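Local coordinates for protein folylpolyglutamate synthase (FolC) (Helicobacter pylori, PDB 6K8C) that probably adds glutamate to dihydropteroate and then to tetrahydrofolate derivatives at the expense of ATP, making dihydrofolate and folylpolyglutamates, at residues Ile223-Gly226 with Val227-Ile231; Lys297-Ile300 with Lys301-Phe304; Phe85-Arg88 with Glu89-Leu93. One frame throughout, in Å; residues are numbered along the deposited sequence.

Contact 1: residues Ile223-Gly226 with Val227-Ile231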
loop_
_atom_site.group_PDB
_atom_site.type_symbol
_atom_site.label_atom_id
_atom_site.label_comp_id
_atom_site.label_asym_id
_atom_site.label_seq_id
_atom_site.Cartn_x
_atom_site.Cartn_y
_atom_site.Cartn_z
ATOM N N ILE A 223 4.498 20.731 -7.769
ATOM C CA ILE A 223 3.862 19.831 -8.728
ATOM C C ILE A 223 4.044 20.400 -10.128
ATOM O O ILE A 223 3.620 21.528 -10.409
ATOM C CB ILE A 223 2.375 19.610 -8.408
ATOM C CG1 ILE A 223 2.234 18.780 -7.127
ATOM C CG2 ILE A 223 1.717 18.847 -9.535
ATOM C CD1 ILE A 223 1.123 19.257 -6.219
ATOM N N SER A 224 4.662 19.613 -11.007
ATOM C CA SER A 224 4.904 20.044 -12.375
ATOM C C SER A 224 3.608 20.069 -13.180
ATOM O O SER A 224 2.622 19.403 -12.851
ATOM C CB SER A 224 5.916 19.125 -13.056
ATOM O OG SER A 224 5.401 17.807 -13.190
ATOM N N LYS A 225 3.625 20.856 -14.259
ATOM C CA LYS A 225 2.478 20.903 -15.159
ATOM C C LYS A 225 2.191 19.530 -15.758
ATOM O O LYS A 225 1.029 19.133 -15.889
ATOM C CB LYS A 225 2.722 21.936 -16.262
ATOM C CG LYS A 225 1.912 21.705 -17.532
ATOM C CD LYS A 225 1.824 22.968 -18.379
ATOM C CE LYS A 225 0.711 23.885 -17.898
ATOM N NZ LYS A 225 0.619 25.124 -18.723
ATOM N N GLY A 226 3.239 18.791 -16.123
ATOM C CA GLY A 226 3.037 17.463 -16.680
ATOM C C GLY A 226 2.298 16.537 -15.734
ATOM O O GLY A 226 1.442 15.757 -16.157
ATOM N N VAL A 227 2.612 16.617 -14.439
ATOM C CA VAL A 227 1.918 15.796 -13.452
ATOM C C VAL A 227 0.494 16.296 -13.246
ATOM O O VAL A 227 -0.450 15.502 -13.174
ATOM C CB VAL A 227 2.710 15.765 -12.130
ATOM C CG1 VAL A 227 1.844 15.232 -10.993
ATOM C CG2 VAL A 227 3.951 14.923 -12.293
ATOM N N ARG A 228 0.311 17.617 -13.146
ATOM C CA ARG A 228 -1.043 18.155 -13.061
ATOM C C ARG A 228 -1.877 17.727 -14.261
ATOM O O ARG A 228 -3.036 17.326 -14.108
ATOM C CB ARG A 228 -1.019 19.683 -12.961
ATOM C CG ARG A 228 -0.607 20.209 -11.605
ATOM C CD ARG A 228 -1.610 21.190 -11.023
ATOM N NE ARG A 228 -1.188 21.683 -9.713
ATOM C CZ ARG A 228 -1.308 21.002 -8.577
ATOM N NH1 ARG A 228 -1.845 19.787 -8.577
ATOM N NH2 ARG A 228 -0.895 21.537 -7.436
ATOM N N ASP A 229 -1.301 17.805 -15.464
ATOM C CA ASP A 229 -2.039 17.440 -16.669
ATOM C C ASP A 229 -2.423 15.967 -16.652
ATOM O O ASP A 229 -3.555 15.605 -16.996
ATOM C CB ASP A 229 -1.200 17.760 -17.906
ATOM C CG ASP A 229 -1.126 19.253 -18.190
ATOM O OD1 ASP A 229 -1.821 20.025 -17.503
ATOM O OD2 ASP A 229 -0.370 19.654 -19.096
ATOM N N TYR A 230 -1.490 15.103 -16.251
ATOM C CA TYR A 230 -1.784 13.676 -16.166
ATOM C C TYR A 230 -2.922 13.409 -15.190
ATOM O O TYR A 230 -3.846 12.643 -15.489
ATOM C CB TYR A 230 -0.522 12.914 -15.759
ATOM C CG TYR A 230 -0.763 11.469 -15.376
ATOM C CD1 TYR A 230 -0.824 10.475 -16.342
ATOM C CD2 TYR A 230 -0.931 11.103 -14.047
ATOM C CE1 TYR A 230 -1.046 9.146 -15.991
ATOM C CE2 TYR A 230 -1.145 9.782 -13.688
ATOM C CZ TYR A 230 -1.211 8.811 -14.661
ATOM O OH TYR A 230 -1.425 7.494 -14.296
ATOM N N ILE A 231 -2.881 14.047 -14.019
ATOM C CA ILE A 231 -3.912 13.817 -13.009
ATOM C C ILE A 231 -5.275 14.288 -13.509
ATOM O O ILE A 231 -6.287 13.600 -13.334
ATOM C CB ILE A 231 -3.528 14.501 -11.683
ATOM C CG1 ILE A 231 -2.273 13.858 -11.081
ATOM C CG2 ILE A 231 -4.674 14.411 -10.693
ATOM C CD1 ILE A 231 -2.475 12.427 -10.611
#

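Contact 2: residues Lys297-Ile300 with Lys301-Phe304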
loop_
_atom_site.group_PDB
_atom_site.type_symbol
_atom_site.label_atom_id
_atom_site.label_comp_id
_atom_site.label_asym_id
_atom_site.label_seq_id
_atom_site.Cartn_x
_atom_site.Cartn_y
_atom_site.Cartn_z
ATOM N N LYS A 297 -16.158 11.453 -2.657
ATOM C CA LYS A 297 -17.357 12.269 -2.809
ATOM C C LYS A 297 -17.596 12.601 -4.278
ATOM O O LYS A 297 -18.716 12.468 -4.784
ATOM C CB LYS A 297 -17.232 13.549 -1.980
ATOM C CG LYS A 297 -18.290 14.599 -2.309
ATOM C CD LYS A 297 -18.536 15.547 -1.128
ATOM C CE LYS A 297 -17.383 16.525 -0.923
ATOM N NZ LYS A 297 -17.665 17.514 0.179
ATOM N N GLU A 298 -16.540 13.022 -4.980
ATOM C CA GLU A 298 -16.673 13.351 -6.396
ATOM C C GLU A 298 -17.031 12.117 -7.215
ATOM O O GLU A 298 -17.846 12.192 -8.141
ATOM C CB GLU A 298 -15.379 13.980 -6.915
ATOM C CG GLU A 298 -15.157 15.424 -6.480
ATOM C CD GLU A 298 -16.443 16.228 -6.426
ATOM O OE1 GLU A 298 -16.792 16.727 -5.331
ATOM O OE2 GLU A 298 -17.103 16.364 -7.479
ATOM N N GLU A 299 -16.438 10.969 -6.882
ATOM C CA GLU A 299 -16.758 9.746 -7.611
ATOM C C GLU A 299 -18.160 9.252 -7.290
ATOM O O GLU A 299 -18.824 8.676 -8.158
ATOM C CB GLU A 299 -15.725 8.667 -7.303
ATOM C CG GLU A 299 -14.526 8.725 -8.233
ATOM C CD GLU A 299 -14.734 7.925 -9.502
ATOM O OE1 GLU A 299 -15.048 8.542 -10.540
ATOM O OE2 GLU A 299 -14.588 6.684 -9.465
ATOM N N ILE A 300 -18.630 9.469 -6.060
ATOM C CA ILE A 300 -20.015 9.145 -5.734
ATOM C C ILE A 300 -20.971 9.988 -6.571
ATOM O O ILE A 300 -21.988 9.490 -7.070
ATOM C CB ILE A 300 -20.266 9.338 -4.226
ATOM C CG1 ILE A 300 -19.620 8.204 -3.420
ATOM C CG2 ILE A 300 -21.756 9.397 -3.946
ATOM C CD1 ILE A 300 -19.585 8.484 -1.923
ATOM N N LYS A 301 -20.665 11.278 -6.732
ATOM C CA LYS A 301 -21.510 12.137 -7.556
ATOM C C LYS A 301 -21.555 11.643 -8.996
ATOM O O LYS A 301 -22.625 11.591 -9.611
ATOM C CB LYS A 301 -21.010 13.581 -7.508
ATOM C CG LYS A 301 -21.079 14.246 -6.142
ATOM C CD LYS A 301 -20.343 15.577 -6.168
ATOM C CE LYS A 301 -20.668 16.435 -4.957
ATOM N NZ LYS A 301 -19.855 17.689 -4.944
ATOM N N ARG A 302 -20.401 11.275 -9.552
ATOM C CA ARG A 302 -20.366 10.807 -10.935
ATOM C C ARG A 302 -21.114 9.489 -11.089
ATOM O O ARG A 302 -21.935 9.327 -12.000
ATOM C CB ARG A 302 -18.917 10.655 -11.400
ATOM C CG ARG A 302 -18.778 10.016 -12.776
ATOM C CD ARG A 302 -17.321 9.843 -13.183
ATOM N NE ARG A 302 -16.654 8.780 -12.436
ATOM C CZ ARG A 302 -16.457 7.551 -12.902
ATOM N NH1 ARG A 302 -15.835 6.646 -12.155
ATOM N NH2 ARG A 302 -16.882 7.224 -14.116
ATOM N N ILE A 303 -20.852 8.537 -10.195
ATOM C CA ILE A 303 -21.307 7.167 -10.404
ATOM C C ILE A 303 -22.773 7.009 -10.021
ATOM O O ILE A 303 -23.565 6.438 -10.779
ATOM C CB ILE A 303 -20.403 6.193 -9.627
ATOM C CG1 ILE A 303 -18.983 6.234 -10.197
ATOM C CG2 ILE A 303 -20.971 4.775 -9.671
ATOM C CD1 ILE A 303 -18.031 5.248 -9.556
ATOM N N PHE A 304 -23.164 7.509 -8.847
ATOM C CA PHE A 304 -24.523 7.310 -8.358
ATOM C C PHE A 304 -25.417 8.534 -8.503
ATOM O O PHE A 304 -26.636 8.376 -8.619
ATOM C CB PHE A 304 -24.503 6.885 -6.888
ATOM C CG PHE A 304 -23.727 5.630 -6.634
ATOM C CD1 PHE A 304 -24.133 4.427 -7.185
ATOM C CD2 PHE A 304 -22.586 5.650 -5.845
ATOM C CE1 PHE A 304 -23.421 3.266 -6.950
ATOM C CE2 PHE A 304 -21.867 4.495 -5.609
ATOM C CZ PHE A 304 -22.286 3.299 -6.163
#

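Contact 3: residues Phe85-Arg88 with Glu89-Leu93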
loop_
_atom_site.group_PDB
_atom_site.type_symbol
_atom_site.label_atom_id
_atom_site.label_comp_id
_atom_site.label_asym_id
_atom_site.label_seq_id
_atom_site.Cartn_x
_atom_site.Cartn_y
_atom_site.Cartn_z
ATOM N N PHE A 85 -8.684 -8.167 -1.278
ATOM C CA PHE A 85 -9.516 -9.323 -1.581
ATOM C C PHE A 85 -8.736 -10.627 -1.611
ATOM O O PHE A 85 -9.150 -11.598 -0.975
ATOM C CB PHE A 85 -10.232 -9.124 -2.925
ATOM C CG PHE A 85 -10.963 -7.813 -3.036
ATOM C CD1 PHE A 85 -12.143 -7.600 -2.338
ATOM C CD2 PHE A 85 -10.473 -6.797 -3.840
ATOM C CE1 PHE A 85 -12.820 -6.395 -2.439
ATOM C CE2 PHE A 85 -11.148 -5.588 -3.945
ATOM C CZ PHE A 85 -12.323 -5.390 -3.241
ATOM N N GLU A 86 -7.619 -10.680 -2.339
ATOM C CA GLU A 86 -6.855 -11.912 -2.497
ATOM C C GLU A 86 -5.394 -11.671 -2.161
ATOM O O GLU A 86 -4.854 -10.589 -2.409
ATOM C CB GLU A 86 -6.925 -12.477 -3.926
ATOM C CG GLU A 86 -8.307 -12.602 -4.522
ATOM C CD GLU A 86 -8.255 -12.696 -6.033
ATOM O OE1 GLU A 86 -7.386 -13.430 -6.551
ATOM O OE2 GLU A 86 -9.072 -12.034 -6.704
ATOM N N PHE A 87 -4.756 -12.718 -1.628
ATOM C CA PHE A 87 -3.333 -12.668 -1.291
ATOM C C PHE A 87 -2.473 -12.287 -2.492
ATOM O O PHE A 87 -1.466 -11.585 -2.344
ATOM C CB PHE A 87 -2.890 -14.031 -0.735
ATOM C CG PHE A 87 -1.426 -14.105 -0.371
ATOM C CD1 PHE A 87 -0.957 -13.531 0.800
ATOM C CD2 PHE A 87 -0.525 -14.762 -1.194
ATOM C CE1 PHE A 87 0.384 -13.599 1.143
ATOM C CE2 PHE A 87 0.823 -14.838 -0.856
ATOM C CZ PHE A 87 1.277 -14.253 0.314
ATOM N N ARG A 88 -2.836 -12.750 -3.692
ATOM C CA ARG A 88 -1.945 -12.528 -4.828
ATOM C C ARG A 88 -1.886 -11.068 -5.269
ATOM O O ARG A 88 -1.031 -10.735 -6.094
ATOM C CB ARG A 88 -2.341 -13.414 -6.011
ATOM C CG ARG A 88 -3.649 -13.045 -6.677
ATOM C CD ARG A 88 -4.104 -14.179 -7.584
ATOM N NE ARG A 88 -5.233 -13.790 -8.421
ATOM C CZ ARG A 88 -5.170 -13.646 -9.739
ATOM N NH1 ARG A 88 -6.250 -13.287 -10.417
ATOM N NH2 ARG A 88 -4.029 -13.863 -10.381
ATOM N N GLU A 89 -2.762 -10.200 -4.747
ATOM C CA GLU A 89 -2.638 -8.759 -4.985
ATOM C C GLU A 89 -1.264 -8.231 -4.599
ATOM O O GLU A 89 -0.814 -7.208 -5.130
ATOM C CB GLU A 89 -3.687 -7.987 -4.188
ATOM C CG GLU A 89 -5.114 -8.181 -4.618
ATOM C CD GLU A 89 -6.084 -7.670 -3.576
ATOM O OE1 GLU A 89 -5.721 -6.738 -2.811
ATOM O OE2 GLU A 89 -7.211 -8.198 -3.524
ATOM N N ARG A 90 -0.600 -8.897 -3.655
ATOM C CA ARG A 90 0.679 -8.441 -3.139
ATOM C C ARG A 90 1.793 -8.495 -4.173
ATOM O O ARG A 90 2.870 -7.948 -3.916
ATOM C CB ARG A 90 1.060 -9.280 -1.911
ATOM C CG ARG A 90 0.136 -9.043 -0.707
ATOM C CD ARG A 90 0.256 -10.168 0.315
ATOM N NE ARG A 90 -0.705 -10.010 1.402
ATOM C CZ ARG A 90 -0.397 -9.575 2.616
ATOM N NH1 ARG A 90 0.856 -9.260 2.909
ATOM N NH2 ARG A 90 -1.342 -9.466 3.544
ATOM N N PHE A 91 1.568 -9.120 -5.328
ATOM C CA PHE A 91 2.615 -9.318 -6.330
ATOM C C PHE A 91 2.108 -8.823 -7.682
ATOM O O PHE A 91 1.363 -9.526 -8.371
ATOM C CB PHE A 91 3.033 -10.787 -6.394
ATOM C CG PHE A 91 3.183 -11.435 -5.044
ATOM C CD1 PHE A 91 4.385 -11.363 -4.355
ATOM C CD2 PHE A 91 2.124 -12.130 -4.469
ATOM C CE1 PHE A 91 4.534 -11.975 -3.111
ATOM C CE2 PHE A 91 2.260 -12.731 -3.226
ATOM C CZ PHE A 91 3.469 -12.655 -2.546
ATOM N N PHE A 92 2.509 -7.609 -8.048
ATOM C CA PHE A 92 2.199 -7.017 -9.346
ATOM C C PHE A 92 3.406 -7.265 -10.239
ATOM O O PHE A 92 4.459 -6.649 -10.049
ATOM C CB PHE A 92 1.907 -5.524 -9.198
ATOM C CG PHE A 92 1.338 -4.876 -10.437
ATOM C CD1 PHE A 92 -0.008 -4.988 -10.737
ATOM C CD2 PHE A 92 2.148 -4.130 -11.279
ATOM C CE1 PHE A 92 -0.535 -4.381 -11.862
ATOM C CE2 PHE A 92 1.627 -3.516 -12.413
ATOM C CZ PHE A 92 0.285 -3.643 -12.701
ATOM N N LEU A 93 3.268 -8.187 -11.189
ATOM C CA LEU A 93 4.402 -8.712 -11.942
ATOM C C LEU A 93 4.215 -8.427 -13.426
ATOM O O LEU A 93 3.247 -8.897 -14.034
ATOM C CB LEU A 93 4.558 -10.217 -11.701
ATOM C CG LEU A 93 5.538 -10.961 -12.608
ATOM C CD1 LEU A 93 6.962 -10.465 -12.394
ATOM C CD2 LEU A 93 5.451 -12.465 -12.362
HETATM O O HOH W 1 -8.317 -8.843 -6.012
#

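Contact 1: residues Ile223-Gly226 with Val227-Ile231
I223 lies against the guanidinium of R228, and its side chain runs across that of the arginine, nearly perpendicular to it. Its CG2 sits over the centre of one guanidinium face, 3.7 Å above the plane, while CD1 reaches the rim, 3.3 Å from R228 NH2. A bend at chi2 (-126°) brings the R228 guanidinium against I223. The same CG2 also meets V227 CG1, so I223 bridges an exposed arginine and a buried valine; it also touches A241 of helix 241-254. S224 is the N-cap of helix 225-234. Its OG, placed between the backbone N and the carbonyl carbon (chi1 65°), accepts from V227 N at 3.3 Å, and its carbonyl O receives R228 N at 2.9 Å in a nearly straight bond (173°). One side-chain and one main-chain acceptor thus take up two N-H groups of the first turn, and S224 N is hydrogen-bonded to E245 OE2 of helix 241-254. At K225 the carbonyl O takes D229 N at 2.7 Å. The aliphatic part of the lysine, rather than its amine, meets the aspartate: K225 CG lies 3.4 Å from D229 OD2, whereas NZ stays 5.6 Å from that oxygen. G226 O accepts from Y230 N at 3.0 Å, and the tyrosine ring extends to L244, its hydroxyl hydrogen-bonded to K267 O.

Contact 2: residues Lys297-Ile300 with Lys301-Phe304
E299 and R302 run alongside each other in the same direction, their carboxylate and guanidinium planes only 15° apart. The glutamate bends at chi2 (-88°), bringing the carboxylate round to the guanidinium edge. R302 NH1 donates to the syn lone pair of E299 OE2 at 3.0 Å, and that oxygen lies almost exactly in the guanidinium plane. E299 OE1 lies 2.5 Å from R302 NE, too short to be taken at face value, and its bond from NH1 is weak. I303 CG1 packs over one guanidinium face, offset toward the rim, and I303 CD1 meets E299 OE2 at 3.7 Å. Both salt bridges of this contact join residues three apart, one turn along the C-terminal end of helix 290-303 in the glutamate ligase domain, where the backbone bonds K301 N to K297 O, R302 N to E298 O and I303 N to E299 O follow the alpha-helical i to i+4 pattern. E298 and K301 form the second pair: K301 is extended beyond CG, E298 folds at chi2, and K301 NZ meets E298 OE1 on its syn side at 3.2 Å. K297 runs alongside K301, with CG 4.0 Å from K301 CE, but its NZ bonds to I326 O. On the buried side I300 CG2 approaches F304 CD2 at 4.3 Å, while F304 N donates to I300 O, 2.9 Å away.

Contact 3: residues Phe85-Arg88 with Glu89-Leu93
A short 3-10 turn is set by three i to i+3 backbone bonds, E89 N to E86 O, R90 N to F87 O (3.1 Å, 169°) and F91 N to R88 O, each donor lying above the plane of its carbonyl. E89 reaches back toward the residues before the turn: extended beyond CG, it sets OE2 against two consecutive backbone N-H groups. F85 N is 2.7 Å from E89 OE2 and comes from the syn side, whereas E86 N, 2.8 Å from the same oxygen, arrives from above the carboxylate plane. A water donates to E89 OE2 as well, and OE1 takes V84 N. E86 turns away to R88, whose NE meets E86 OE1 at 2.9 Å on its syn side; the oxygen lies in the guanidinium plane. F87, with CG anti to the backbone N (chi1 179°), sends its ring across R90 and F91. The edge of F91 meets the face of F87 in an offset edge-to-face pair, centroids 5.5 Å apart and planes at 63°, and F87 CE2 lies 3.5 Å from F91 CE2. R90 CD approaches F87 CE1 at 3.5 Å; R90 NE bonds to H83. Both phenylalanines pack against helices 100-110 and 121-132, where the turn enters strand 91-93 of the Mur ligase middle domain. With three backbone N-H groups held by one carboxylate, E89 probably remains ionised, and its charge would be partly offset by those dipoles.

Overall arrangement
From the N terminus, contact 3 comes first: its 3-10 turn closes the loop after strand 76-79 and leads into strand 91-93 near the edge of the large sheet. F85 reaches across to strand 276-279, of the glutamate ligase sheet, and to Y386 of helix 379-390, linking this middle-domain turn to the other part of the chain. Contact 1 follows at the start of helix 225-234, beyond strand 215-218 at the other edge of that sheet, and packs on helix 241-254. Contact 2 comes last, at the end of helix 290-303 beside the smaller sheet. None nests or crosses, each closing within its own turn, and no two touch: their centres lie 23 to 29 Å apart.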